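Side-chain contacts in uncharacterized protein (Streptococcus mutans, PDB 3L7Y), which binds a magnesium ion and is probably a phosphatase of the haloacid dehalogenase (HAD) superfamily: residues E192-A195 with Q196-A200; K229-A232 with L233-L237; Y82-L85 with R86-P90; A124-I127 with Y128-E131. All blocks are in the same frame, centred on the assembly; numbering follows the deposited sequence.

Interaction 1 of 4, residues E192-A195 with Q196-A200; sequences EESA and QIMKA
Met198 reaches back one helical turn to Ser194, and its chain can be followed atom by atom. CB lies 3.5 Å from Ser194 O, the carbonyl to which Met198 N donates its own hydrogen bond (3.0 Å, N-H...O 162°). CG is again close to Ser194 O. The thioether then bends at its last torsion (chi3 -80°), which folds the methyl back so that Met198 CE comes to 3.3 Å from Ser194 OG. The same two residues are thus joined twice, by a backbone hydrogen bond and by a methyl-to-hydroxyl contact.

On another side of the same turn, Ile197 N donates to Glu193 O, and the CD1 methyl of Ile197 rests 4.1 Å from Glu193 CB. The carboxylate of Glu193 is held by Gln136, outside the turn. At the start of the helix two waters join Glu192 O to Gln196: one accepts from Gln196 N and donates to Glu192 O at 2.6 Å, the other accepts from the amide Gln196 NE2 and donates weakly to the same carbonyl.

Water therefore serves the polar, outer start of helix 194-202, while Ile197 and Met198, with Ser194 beside them, seat its inner side on Ile220 of strand 219-224.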
loop_
_atom_site.group_PDB
_atom_site.type_symbol
_atom_site.label_atom_id
_atom_site.label_comp_id
_atom_site.label_asym_id
_atom_site.label_seq_id
_atom_site.Cartn_x
_atom_site.Cartn_y
_atom_site.Cartn_z
ATOM N N GLU A 192 -18.479 2.633 -7.272
ATOM C CA GLU A 192 -19.319 3.826 -7.375
ATOM C C GLU A 192 -19.859 4.318 -6.029
ATOM O O GLU A 192 -20.379 5.424 -5.943
ATOM C CB GLU A 192 -20.463 3.648 -8.390
ATOM C CG GLU A 192 -21.456 2.546 -8.082
ATOM C CD GLU A 192 -21.245 1.304 -8.939
ATOM O OE1 GLU A 192 -22.124 0.412 -8.915
ATOM O OE2 GLU A 192 -20.206 1.218 -9.634
ATOM N N GLU A 193 -19.739 3.502 -4.985
ATOM C CA GLU A 193 -20.200 3.902 -3.652
ATOM C C GLU A 193 -19.003 4.249 -2.778
ATOM O O GLU A 193 -19.147 4.636 -1.617
ATOM C CB GLU A 193 -21.031 2.789 -3.016
ATOM C CG GLU A 193 -22.434 2.700 -3.590
ATOM C CD GLU A 193 -23.181 1.444 -3.187
ATOM O OE1 GLU A 193 -22.551 0.497 -2.663
ATOM O OE2 GLU A 193 -24.412 1.408 -3.408
ATOM N N SER A 194 -17.823 4.113 -3.371
ATOM C CA SER A 194 -16.567 4.236 -2.659
ATOM C C SER A 194 -16.410 5.580 -1.973
ATOM O O SER A 194 -16.109 5.626 -0.778
ATOM C CB SER A 194 -15.403 4.028 -3.616
ATOM O OG SER A 194 -14.165 4.210 -2.951
ATOM N N ALA A 195 -16.575 6.664 -2.740
ATOM C CA ALA A 195 -16.471 8.019 -2.197
ATOM C C ALA A 195 -17.444 8.225 -1.047
ATOM O O ALA A 195 -17.068 8.739 0.006
ATOM C CB ALA A 195 -16.709 9.064 -3.287
ATOM N N GLN A 196 -18.689 7.808 -1.249
ATOM C CA GLN A 196 -19.723 7.979 -0.237
ATOM C C GLN A 196 -19.367 7.307 1.078
ATOM O O GLN A 196 -19.621 7.847 2.158
ATOM C CB GLN A 196 -21.057 7.417 -0.722
ATOM C CG GLN A 196 -22.111 7.463 0.374
ATOM C CD GLN A 196 -23.417 6.768 0.019
ATOM O OE1 GLN A 196 -24.308 6.628 0.869
ATOM N NE2 GLN A 196 -23.541 6.332 -1.231
ATOM N N ILE A 197 -18.804 6.108 0.986
ATOM C CA ILE A 197 -18.538 5.315 2.187
ATOM C C ILE A 197 -17.320 5.863 2.902
ATOM O O ILE A 197 -17.236 5.842 4.135
ATOM C CB ILE A 197 -18.297 3.841 1.827
ATOM C CG1 ILE A 197 -19.588 3.209 1.313
ATOM C CG2 ILE A 197 -17.728 3.067 3.027
ATOM C CD1 ILE A 197 -19.362 1.873 0.637
ATOM N N MET A 198 -16.354 6.333 2.113
ATOM C CA MET A 198 -15.194 6.991 2.677
ATOM C C MET A 198 -15.580 8.263 3.428
ATOM O O MET A 198 -15.050 8.529 4.509
ATOM C CB MET A 198 -14.134 7.264 1.612
ATOM C CG MET A 198 -13.324 6.023 1.279
ATOM S SD MET A 198 -11.805 6.337 0.371
ATOM C CE MET A 198 -12.473 6.520 -1.289
ATOM N N LYS A 199 -16.498 9.042 2.867
ATOM C CA LYS A 199 -16.969 10.243 3.558
ATOM C C LYS A 199 -17.721 9.887 4.843
ATOM O O LYS A 199 -17.559 10.553 5.868
ATOM C CB LYS A 199 -17.856 11.106 2.666
ATOM C CG LYS A 199 -18.502 12.258 3.438
ATOM C CD LYS A 199 -18.945 13.389 2.527
ATOM C CE LYS A 199 -18.884 14.741 3.255
ATOM N NZ LYS A 199 -19.792 14.799 4.440
ATOM N N ALA A 200 -18.542 8.839 4.782
ATOM C CA ALA A 200 -19.260 8.360 5.965
ATOM C C ALA A 200 -18.277 7.981 7.077
ATOM O O ALA A 200 -18.494 8.272 8.262
ATOM C CB ALA A 200 -20.134 7.175 5.600
HETATM O O HOH W 1 -22.381 6.687 -3.575
HETATM O O HOH W 2 -20.109 7.078 -3.952
#

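Interaction 2 of 4, residues K229-A232 with L233-L237; sequences KGWA and LQQLL
Torsions at both residues bring Gln235 over the indole of Trp231. Trp231 sends its CG away from its own backbone N, and the first torsion of Gln235 (chi1 -65°) sets CG anti to the carbonyl carbon, which places it over the six-membered ring. There Gln235 CG sits 3.5 Å from the ring centroid and 13° off the normal, a CH-pi contact over one face. A bend at the second torsion then carries CD and OE1 across the indole, the amide plane only 21° from that of the ring, and Gln235 OE1 lies 3.5 Å from Trp231 NE1. That near-parallel tilt means the amide is laid over the rings, not set edge-on to them. Gln234, one residue earlier, passes its CG close to the backbone, 3.1 Å from Gly230 O.

The backbone beneath is regular: Gln235 N donates to Trp231 O at 3.0 Å and Leu233 N to Lys229 O at 3.0 Å. On the inner side, Leu233 brings CD2 to 3.4 Å from Lys229 O and packs on Met259 and Leu262 of helix 257-262 and on strand 39-42.

Lys229 extends away from the indole, on the same side as Leu233. The helix is accordingly divided in its chemistry: a glutamine-covered indole on one side, and on the other a lysine whose NZ is joined by salt bridges to Asp43, a magnesium ligand, and Asp256, and by a hydrogen bond to Ala77 O, consistent with the active-site lysine characteristic of HAD enzymes.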
loop_
_atom_site.group_PDB
_atom_site.type_symbol
_atom_site.label_atom_id
_atom_site.label_comp_id
_atom_site.label_asym_id
_atom_site.label_seq_id
_atom_site.Cartn_x
_atom_site.Cartn_y
_atom_site.Cartn_z
ATOM N N LYS A 229 1.313 6.557 2.693
ATOM C CA LYS A 229 2.629 6.268 2.137
ATOM C C LYS A 229 3.531 7.514 2.131
ATOM O O LYS A 229 4.760 7.398 2.205
ATOM C CB LYS A 229 2.506 5.697 0.726
ATOM C CG LYS A 229 1.748 4.391 0.607
ATOM C CD LYS A 229 1.747 3.919 -0.856
ATOM C CE LYS A 229 0.729 2.801 -1.107
ATOM N NZ LYS A 229 0.805 2.300 -2.500
ATOM N N GLY A 230 2.918 8.696 2.028
ATOM C CA GLY A 230 3.644 9.949 2.138
ATOM C C GLY A 230 4.278 10.070 3.513
ATOM O O GLY A 230 5.450 10.413 3.640
ATOM N N TRP A 231 3.497 9.830 4.561
ATOM C CA TRP A 231 3.998 9.782 5.933
ATOM C C TRP A 231 5.128 8.746 6.088
ATOM O O TRP A 231 6.107 9.005 6.682
ATOM C CB TRP A 231 2.875 9.524 6.937
ATOM C CG TRP A 231 3.333 9.401 8.330
ATOM C CD1 TRP A 231 3.445 10.382 9.251
ATOM C CD2 TRP A 231 3.784 8.227 8.965
ATOM N NE1 TRP A 231 3.916 9.896 10.410
ATOM C CE2 TRP A 231 4.141 8.567 10.261
ATOM C CE3 TRP A 231 3.911 6.914 8.571
ATOM C CZ2 TRP A 231 4.634 7.634 11.151
ATOM C CZ3 TRP A 231 4.373 6.019 9.447
ATOM C CH2 TRP A 231 4.714 6.373 10.723
ATOM N N ALA A 232 4.952 7.596 5.505
ATOM C CA ALA A 232 5.941 6.549 5.595
ATOM C C ALA A 232 7.272 7.025 4.999
ATOM O O ALA A 232 8.253 6.998 5.654
ATOM C CB ALA A 232 5.483 5.342 4.964
ATOM N N LEU A 233 7.254 7.516 3.780
ATOM C CA LEU A 233 8.443 8.053 3.143
ATOM C C LEU A 233 9.058 9.220 3.908
ATOM O O LEU A 233 10.201 9.321 4.037
ATOM C CB LEU A 233 8.163 8.404 1.707
ATOM C CG LEU A 233 8.488 7.289 0.729
ATOM C CD1 LEU A 233 9.917 6.772 0.868
ATOM C CD2 LEU A 233 7.608 6.152 0.789
ATOM N N GLN A 234 8.251 10.076 4.453
ATOM C CA GLN A 234 8.781 11.148 5.296
ATOM C C GLN A 234 9.598 10.556 6.444
ATOM O O GLN A 234 10.720 10.979 6.718
ATOM C CB GLN A 234 7.645 12.031 5.834
ATOM C CG GLN A 234 6.953 12.843 4.759
ATOM C CD GLN A 234 5.883 13.767 5.308
ATOM O OE1 GLN A 234 5.690 14.873 4.803
ATOM N NE2 GLN A 234 5.185 13.322 6.348
ATOM N N GLN A 235 9.040 9.552 7.109
ATOM C CA GLN A 235 9.751 8.911 8.199
ATOM C C GLN A 235 11.102 8.354 7.747
ATOM O O GLN A 235 12.097 8.426 8.469
ATOM C CB GLN A 235 8.892 7.796 8.779
ATOM C CG GLN A 235 7.624 8.310 9.438
ATOM C CD GLN A 235 7.930 9.216 10.606
ATOM O OE1 GLN A 235 7.399 10.327 10.707
ATOM N NE2 GLN A 235 8.814 8.760 11.485
ATOM N N LEU A 236 11.144 7.802 6.544
ATOM C CA LEU A 236 12.371 7.177 6.063
ATOM C C LEU A 236 13.393 8.232 5.636
ATOM O O LEU A 236 14.577 8.138 5.978
ATOM C CB LEU A 236 12.062 6.198 4.932
ATOM C CG LEU A 236 11.297 4.938 5.358
ATOM C CD1 LEU A 236 10.710 4.250 4.146
ATOM C CD2 LEU A 236 12.222 3.985 6.120
ATOM N N LEU A 237 12.926 9.239 4.903
ATOM C CA LEU A 237 13.754 10.385 4.560
ATOM C C LEU A 237 14.349 11.018 5.822
ATOM O O LEU A 237 15.551 11.280 5.890
ATOM C CB LEU A 237 12.931 11.424 3.784
ATOM C CG LEU A 237 12.449 11.024 2.379
ATOM C CD1 LEU A 237 11.540 12.085 1.765
ATOM C CD2 LEU A 237 13.626 10.733 1.454
#

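Interaction 3 of 4, residues Y82-L85 with R86-P90; sequences YRQL and REHFP
The carbonyl oxygen Tyr82 O takes the bond from Arg86 N at 3.0 Å, with the donor nearly along the C=O axis at 170°, and it also receives a weak bond from Leu85 N. The chain then tightens into a type I turn from Arg86 to Phe89, and His88 N reaches Leu85 O at 3.3 Å from above the carbonyl plane, not along a lone pair.

The first torsion of Arg86 places CG between its backbone N and carbonyl carbon (chi1 66°), and further bends at chi2 and chi3 fold the chain back toward Tyr82. One guanidinium face thereby meets the phenol: Tyr82 CE1 lies over it, 3.2 Å from Arg86 NH2, with the two planes 68° apart, far from a parallel stack. Arg83 runs alongside, and its NH1 approaches the edge of the Arg86 guanidinium in plane, 4.0 Å from Arg86 NH1. The two like charges would be expected to repel mildly; Arg83 NE is held by Glu144 O.

The amide of Gln84 comes to the imidazole edge, with Gln84 OE1 in the ring plane and 3.8 Å from His88 NE2. Leu85 O also lies at the edge of that ring, and at the edge of the Phe89 ring as well.

Leu85 and Phe89 turn inward onto Val76 of strand 73-77, Phe98 of strand 97-100 and Met44 of helix 44-48, while the Tyr82 ring meets Phe98 edge-to-face, seating the turn against the larger sheet.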
loop_
_atom_site.group_PDB
_atom_site.type_symbol
_atom_site.label_atom_id
_atom_site.label_comp_id
_atom_site.label_asym_id
_atom_site.label_seq_id
_atom_site.Cartn_x
_atom_site.Cartn_y
_atom_site.Cartn_z
ATOM N N TYR A 82 3.255 -6.687 4.707
ATOM C CA TYR A 82 4.666 -6.956 4.489
ATOM C C TYR A 82 4.911 -8.406 4.077
ATOM O O TYR A 82 5.674 -8.671 3.149
ATOM C CB TYR A 82 5.457 -6.614 5.749
ATOM C CG TYR A 82 6.798 -7.299 5.840
ATOM C CD1 TYR A 82 7.028 -8.292 6.784
ATOM C CD2 TYR A 82 7.839 -6.952 4.976
ATOM C CE1 TYR A 82 8.268 -8.924 6.869
ATOM C CE2 TYR A 82 9.074 -7.566 5.048
ATOM C CZ TYR A 82 9.287 -8.554 5.996
ATOM O OH TYR A 82 10.515 -9.163 6.066
ATOM N N ARG A 83 4.256 -9.349 4.746
ATOM C CA ARG A 83 4.458 -10.749 4.490
ATOM C C ARG A 83 4.159 -11.076 3.048
ATOM O O ARG A 83 4.769 -11.928 2.495
ATOM C CB ARG A 83 3.617 -11.653 5.406
ATOM C CG ARG A 83 4.151 -11.788 6.800
ATOM C CD ARG A 83 3.200 -12.654 7.724
ATOM N NE ARG A 83 3.466 -12.293 9.087
ATOM C CZ ARG A 83 4.629 -12.525 9.641
ATOM N NH1 ARG A 83 5.550 -13.119 8.941
ATOM N NH2 ARG A 83 4.884 -12.177 10.878
ATOM N N GLN A 84 3.225 -10.375 2.448
ATOM C CA GLN A 84 2.868 -10.635 1.062
ATOM C C GLN A 84 3.854 -9.922 0.129
ATOM O O GLN A 84 4.143 -10.412 -0.962
ATOM C CB GLN A 84 1.416 -10.226 0.779
ATOM C CG GLN A 84 0.951 -10.485 -0.656
ATOM C CD GLN A 84 1.249 -9.323 -1.610
ATOM O OE1 GLN A 84 2.134 -8.498 -1.362
ATOM N NE2 GLN A 84 0.501 -9.256 -2.707
ATOM N N LEU A 85 4.385 -8.779 0.560
ATOM C CA LEU A 85 5.315 -8.031 -0.291
ATOM C C LEU A 85 6.674 -8.702 -0.440
ATOM O O LEU A 85 7.325 -8.576 -1.479
ATOM C CB LEU A 85 5.509 -6.608 0.220
ATOM C CG LEU A 85 4.271 -5.725 0.140
ATOM C CD1 LEU A 85 4.442 -4.514 1.026
ATOM C CD2 LEU A 85 4.002 -5.333 -1.300
ATOM N N ARG A 86 7.120 -9.409 0.595
ATOM C CA ARG A 86 8.470 -9.950 0.551
ATOM C C ARG A 86 8.530 -11.098 -0.448
ATOM O O ARG A 86 9.581 -11.362 -1.031
ATOM C CB ARG A 86 8.927 -10.430 1.928
ATOM C CG ARG A 86 8.140 -11.618 2.419
ATOM C CD ARG A 86 9.019 -12.604 3.150
ATOM N NE ARG A 86 9.352 -12.185 4.504
ATOM C CZ ARG A 86 8.595 -12.430 5.571
ATOM N NH1 ARG A 86 7.441 -13.075 5.442
ATOM N NH2 ARG A 86 8.989 -12.023 6.769
ATOM N N GLU A 87 7.401 -11.776 -0.645
ATOM C CA GLU A 87 7.355 -12.943 -1.531
ATOM C C GLU A 87 7.733 -12.557 -2.961
ATOM O O GLU A 87 8.174 -13.400 -3.746
ATOM C CB GLU A 87 5.958 -13.569 -1.541
ATOM C CG GLU A 87 5.588 -14.368 -0.301
ATOM C CD GLU A 87 4.210 -14.998 -0.428
ATOM O OE1 GLU A 87 4.016 -16.113 0.074
ATOM O OE2 GLU A 87 3.323 -14.380 -1.047
ATOM N N HIS A 88 7.547 -11.284 -3.306
ATOM C CA HIS A 88 7.861 -10.809 -4.654
ATOM C C HIS A 88 9.376 -10.684 -4.859
ATOM O O HIS A 88 9.860 -10.608 -5.985
ATOM C CB HIS A 88 7.193 -9.449 -4.924
ATOM C CG HIS A 88 5.701 -9.506 -5.042
ATOM N ND1 HIS A 88 5.060 -9.977 -6.167
ATOM C CD2 HIS A 88 4.724 -9.118 -4.189
ATOM C CE1 HIS A 88 3.755 -9.893 -5.998
ATOM N NE2 HIS A 88 3.523 -9.376 -4.803
ATOM N N PHE A 89 10.117 -10.652 -3.759
ATOM C CA PHE A 89 11.564 -10.475 -3.793
ATOM C C PHE A 89 12.262 -11.607 -3.018
ATOM O O PHE A 89 13.013 -11.365 -2.066
ATOM C CB PHE A 89 11.910 -9.100 -3.219
ATOM C CG PHE A 89 11.189 -7.964 -3.910
ATOM C CD1 PHE A 89 10.024 -7.430 -3.382
ATOM C CD2 PHE A 89 11.671 -7.444 -5.095
ATOM C CE1 PHE A 89 9.364 -6.385 -4.022
ATOM C CE2 PHE A 89 11.010 -6.414 -5.739
ATOM C CZ PHE A 89 9.853 -5.881 -5.202
ATOM N N PRO A 90 12.028 -12.852 -3.445
ATOM C CA PRO A 90 12.460 -14.019 -2.663
ATOM C C PRO A 90 13.948 -13.981 -2.370
ATOM O O PRO A 90 14.359 -14.393 -1.279
ATOM C CB PRO A 90 12.153 -15.209 -3.584
ATOM C CG PRO A 90 11.254 -14.687 -4.653
ATOM C CD PRO A 90 11.524 -13.219 -4.778
#

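Interaction 4 of 4, residues A124-I127 with Y128-E131; sequences ASII and YFIE
Four successive i to i+4 bonds define the backbone here as continuous alpha-helix, from Tyr128 N to Ala124 O at 3.0 Å through to Glu131 N to Ile127 O at 2.9 Å, the last nearly straight at 171°.

Glu131 and Ile127 lie side by side and point the same way. The glutamate chain is extended beyond CG, and this lays the carboxylate along the isoleucine: Ile127 CG2 is 3.8 Å from Glu131 CD, and Glu131 CG passes 3.1 Å from Ile127 O. The contact is thus a methyl lying against the carboxylate end of the glutamate.

Ile126 uses a different branch. Its first torsion (chi1 -166°) sets CG1 opposite the backbone N, and the second (chi2 68°) turns CD1 toward Phe129, where it reaches Phe129 CD2 at 4.1 Å, obliquely to the ring. The same residue offers CG1 to Ile130, whose own CG1 lies 4.3 Å away, a looser apolar pairing. Ile130 CG1 also closes to 3.2 Å on Ile126 O, so the side chain hugs the backbone it follows.

Outside the turn, the Phe129 ring stacks on Tyr204. Ile126, Ile127 and Ile130 face strand 182-188, with Ile127 and Ile130 also touching strand 138-143. An isoleucine-rich helical face laid on a mixed sheet is the packing of a two-layer alpha/beta arrangement, and here it joins helix 120-133 to the six-stranded sheet, consistent with the cap domain of a Cof-type HAD protein.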
loop_
_atom_site.group_PDB
_atom_site.type_symbol
_atom_site.label_atom_id
_atom_site.label_comp_id
_atom_site.label_asym_id
_atom_site.label_seq_id
_atom_site.Cartn_x
_atom_site.Cartn_y
_atom_site.Cartn_z
ATOM N N ALA A 124 -13.587 -2.064 16.638
ATOM C CA ALA A 124 -14.888 -2.630 16.941
ATOM C C ALA A 124 -15.946 -1.611 16.575
ATOM O O ALA A 124 -17.013 -1.945 16.060
ATOM C CB ALA A 124 -14.980 -2.994 18.423
ATOM N N SER A 125 -15.637 -0.343 16.812
ATOM C CA SER A 125 -16.632 0.693 16.578
ATOM C C SER A 125 -16.870 0.994 15.081
ATOM O O SER A 125 -18.016 1.140 14.664
ATOM C CB SER A 125 -16.306 1.946 17.393
ATOM O OG SER A 125 -16.932 3.080 16.828
ATOM N N ILE A 126 -15.811 1.077 14.277
ATOM C CA ILE A 126 -15.995 1.313 12.836
ATOM C C ILE A 126 -16.640 0.086 12.180
ATOM O O ILE A 126 -17.391 0.211 11.222
ATOM C CB ILE A 126 -14.671 1.633 12.103
ATOM C CG1 ILE A 126 -14.950 2.215 10.699
ATOM C CG2 ILE A 126 -13.828 0.376 11.964
ATOM C CD1 ILE A 126 -15.577 3.560 10.709
ATOM N N ILE A 127 -16.353 -1.102 12.714
ATOM C CA ILE A 127 -16.975 -2.329 12.216
ATOM C C ILE A 127 -18.480 -2.326 12.448
ATOM O O ILE A 127 -19.270 -2.671 11.546
ATOM C CB ILE A 127 -16.361 -3.596 12.862
ATOM C CG1 ILE A 127 -14.988 -3.894 12.252
ATOM C CG2 ILE A 127 -17.278 -4.799 12.683
ATOM C CD1 ILE A 127 -14.302 -5.111 12.858
ATOM N N TYR A 128 -18.875 -1.937 13.657
ATOM C CA TYR A 128 -20.293 -1.903 14.013
ATOM C C TYR A 128 -21.009 -0.906 13.105
ATOM O O TYR A 128 -22.117 -1.141 12.630
ATOM C CB TYR A 128 -20.470 -1.500 15.475
ATOM C CG TYR A 128 -21.914 -1.369 15.879
ATOM C CD1 TYR A 128 -22.632 -2.469 16.312
ATOM C CD2 TYR A 128 -22.567 -0.145 15.803
ATOM C CE1 TYR A 128 -23.967 -2.356 16.673
ATOM C CE2 TYR A 128 -23.892 -0.019 16.160
ATOM C CZ TYR A 128 -24.588 -1.126 16.595
ATOM O OH TYR A 128 -25.909 -1.004 16.951
ATOM N N PHE A 129 -20.340 0.207 12.846
ATOM C CA PHE A 129 -20.894 1.242 12.001
ATOM C C PHE A 129 -21.080 0.758 10.552
ATOM O O PHE A 129 -22.129 0.965 9.958
ATOM C CB PHE A 129 -19.981 2.464 12.048
ATOM C CG PHE A 129 -20.368 3.523 11.096
ATOM C CD1 PHE A 129 -21.512 4.270 11.308
ATOM C CD2 PHE A 129 -19.594 3.779 9.974
ATOM C CE1 PHE A 129 -21.882 5.268 10.404
ATOM C CE2 PHE A 129 -19.951 4.770 9.078
ATOM C CZ PHE A 129 -21.098 5.517 9.291
ATOM N N ILE A 130 -20.067 0.105 9.987
ATOM C CA ILE A 130 -20.168 -0.395 8.615
ATOM C C ILE A 130 -21.207 -1.517 8.480
ATOM O O ILE A 130 -21.996 -1.532 7.534
ATOM C CB ILE A 130 -18.811 -0.884 8.082
ATOM C CG1 ILE A 130 -17.804 0.273 8.066
ATOM C CG2 ILE A 130 -18.971 -1.520 6.669
ATOM C CD1 ILE A 130 -18.128 1.355 7.042
ATOM N N GLU A 131 -21.202 -2.455 9.425
ATOM C CA GLU A 131 -22.197 -3.522 9.419
ATOM C C GLU A 131 -23.620 -2.955 9.467
ATOM O O GLU A 131 -24.494 -3.404 8.738
ATOM C CB GLU A 131 -21.948 -4.521 10.566
ATOM C CG GLU A 131 -20.611 -5.265 10.441
ATOM C CD GLU A 131 -20.450 -6.400 11.463
ATOM O OE1 GLU A 131 -19.965 -7.486 11.082
ATOM O OE2 GLU A 131 -20.797 -6.208 12.647
#

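Interactions 1 and 4 belong together: helices 194-202 and 120-133 both pack against the six-stranded sheet, the centres of the two interactions are 15 Å apart, and they touch where Ala200 O meets Phe129 CE2 at 3.9 Å. Interactions 2 and 3 lie against the larger eight-stranded sheet, with centres 20 Å apart and nearest atoms about 8 Å apart. Both of these approach the magnesium site of Asp43, Asp45 and Asp252: the Lys229 side chain is about 6 Å from the metal, and that of Leu85 about 10 Å. Interaction 1 is more remote, with the Ser194 side chain about 14 Å from the ion, and interaction 4 lies away from the site.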